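Local atomic coordinates of syncytin-1 (Homo sapiens, PDB entry 5HA6), a protein that probably drives cell-cell membrane fusion as the envelope glycoprotein of an endogenous retrovirus, its fusion subunit forming a trimer of helical hairpins. Residues R42-L47 against E102-I107. The protein carries 1 engineered substitution. Sequence-based numbering, arbitrary orientation.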
# COMPACT_ATOMS: atom_id res chain seq x y z
N ARG A 42 -11.84 3.15 -7.29
CA ARG A 42 -11.64 2.85 -5.86
C ARG A 42 -10.26 2.25 -5.59
O ARG A 42 -9.59 2.65 -4.61
CB ARG A 42 -12.74 1.90 -5.36
CG ARG A 42 -14.08 2.59 -5.33
CD ARG A 42 -15.25 1.64 -5.38
NE ARG A 42 -16.48 2.39 -5.11
CZ ARG A 42 -17.26 2.94 -6.02
NH1 ARG A 42 -16.99 2.88 -7.33
NH2 ARG A 42 -18.33 3.59 -5.62
N VAL A 43 -9.78 1.35 -6.46
CA VAL A 43 -8.38 0.93 -6.33
C VAL A 43 -7.38 2.13 -6.37
O VAL A 43 -6.47 2.23 -5.51
CB VAL A 43 -8.03 -0.09 -7.41
CG1 VAL A 43 -6.53 -0.48 -7.40
CG2 VAL A 43 -8.93 -1.32 -7.27
N ALA A 44 -7.50 2.99 -7.37
CA ALA A 44 -6.61 4.13 -7.47
C ALA A 44 -6.65 4.97 -6.21
O ALA A 44 -5.59 5.36 -5.66
CB ALA A 44 -6.98 4.99 -8.70
N ASP A 45 -7.88 5.27 -5.76
CA ASP A 45 -8.04 6.00 -4.50
C ASP A 45 -7.26 5.34 -3.36
O ASP A 45 -6.55 6.03 -2.56
CB ASP A 45 -9.52 6.14 -4.09
CG ASP A 45 -10.30 7.15 -4.96
OD1 ASP A 45 -9.69 7.85 -5.81
OD2 ASP A 45 -11.54 7.25 -4.77
N SER A 46 -7.40 4.02 -3.26
CA SER A 46 -6.72 3.28 -2.20
C SER A 46 -5.21 3.35 -2.32
O SER A 46 -4.49 3.56 -1.31
CB SER A 46 -7.19 1.82 -2.20
OG SER A 46 -8.58 1.75 -1.97
N LEU A 47 -4.70 3.18 -3.54
CA LEU A 47 -3.25 3.25 -3.76
C LEU A 47 -2.72 4.61 -3.33
O LEU A 47 -1.68 4.69 -2.65
CB LEU A 47 -2.90 2.99 -5.24
CG LEU A 47 -3.23 1.59 -5.75
CD1 LEU A 47 -3.11 1.56 -7.30
CD2 LEU A 47 -2.36 0.49 -5.13
N GLU A 102 -1.84 6.93 -14.58
CA GLU A 102 -2.04 6.09 -15.79
C GLU A 102 -3.35 5.28 -15.75
O GLU A 102 -4.09 5.20 -16.73
CB GLU A 102 -0.86 5.13 -15.94
CG GLU A 102 0.41 5.81 -16.42
CD GLU A 102 1.59 4.83 -16.43
OE1 GLU A 102 1.33 3.59 -16.50
OE2 GLU A 102 2.75 5.28 -16.33
N ILE A 103 -3.64 4.68 -14.60
CA ILE A 103 -4.95 4.04 -14.40
C ILE A 103 -6.14 5.01 -14.59
O ILE A 103 -7.13 4.68 -15.26
CB ILE A 103 -5.00 3.42 -13.01
CG1 ILE A 103 -3.99 2.23 -12.96
CG2 ILE A 103 -6.40 3.00 -12.67
CD1 ILE A 103 -3.78 1.66 -11.57
N ARG A 104 -6.06 6.18 -13.99
CA ARG A 104 -7.09 7.19 -14.17
C ARG A 104 -7.20 7.65 -15.65
O ARG A 104 -8.33 7.90 -16.17
CB ARG A 104 -6.81 8.35 -13.20
CG ARG A 104 -7.12 7.93 -11.73
CD ARG A 104 -6.86 9.03 -10.74
NE ARG A 104 -7.36 8.63 -9.42
CZ ARG A 104 -6.94 9.15 -8.28
NH1 ARG A 104 -6.03 10.13 -8.25
NH2 ARG A 104 -7.45 8.72 -7.15
N ASP A 105 -6.05 7.74 -16.36
CA ASP A 105 -6.09 8.04 -17.79
C ASP A 105 -6.82 6.96 -18.55
O ASP A 105 -7.54 7.24 -19.50
CB ASP A 105 -4.68 8.15 -18.41
CG ASP A 105 -3.89 9.28 -17.85
OD1 ASP A 105 -4.51 10.23 -17.30
OD2 ASP A 105 -2.65 9.23 -18.01
N ARG A 106 -6.54 5.71 -18.19
CA ARG A 106 -7.19 4.60 -18.88
C ARG A 106 -8.69 4.58 -18.65
O ARG A 106 -9.46 4.30 -19.61
CB ARG A 106 -6.55 3.27 -18.44
CG ARG A 106 -5.13 3.16 -18.98
CD ARG A 106 -4.36 1.97 -18.39
NE ARG A 106 -5.05 0.72 -18.77
CZ ARG A 106 -4.98 0.13 -19.95
NH1 ARG A 106 -4.16 0.57 -20.92
NH2 ARG A 106 -5.71 -0.95 -20.16
N ILE A 107 -9.12 4.86 -17.41
CA ILE A 107 -10.54 5.06 -17.15
C ILE A 107 -11.15 6.14 -18.06
O ILE A 107 -12.18 5.92 -18.74
CB ILE A 107 -10.79 5.47 -15.71
CG1 ILE A 107 -10.43 4.30 -14.80
CG2 ILE A 107 -12.22 5.97 -15.50
CD1 ILE A 107 -10.21 4.72 -13.36
O HOH W 1 -9.64 7.48 -8.86
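A44 and R104 meet where the outer helix 93-115 folds back along the central helix 25-71, the six-helix-bundle arrangement of class I fusion proteins: three such hairpins make up the trimer. The two segments run nearly antiparallel, at 162°, with axes 10.2 Å apart at closest approach. A44 CB points toward the outer helix and lies 3.7 Å from R104 NE, set obliquely to the guanidinium. I103 CG2 reaches the same methyl more loosely, 4.5 Å from A44 CB. One turn further along the central helix, L47 CD1 meets I103 CD1 at 4.3 Å, continuing the apolar seam, which V100 of the same chain extends against both A44 and L47. R104 itself runs extended from CG to NE, which carries its head across the groove to D45. There R104 NH2 forms a salt bridge to D45 OD1 at 2.8 Å; the N-H...O angle of 125° makes the hydrogen bond weak. OD1 arrives at the edge of the guanidinium, near its plane, although the carboxylate is turned 71° against that plane. The other carboxylate oxygen, OD2, pairs with K99 of the third subunit, so D45 links two outer helices. At the polar margin of the hairpin, a water accepts from R104 NE at 2.6 Å and sits 3.1 Å from D45 OD1, to which it can donate.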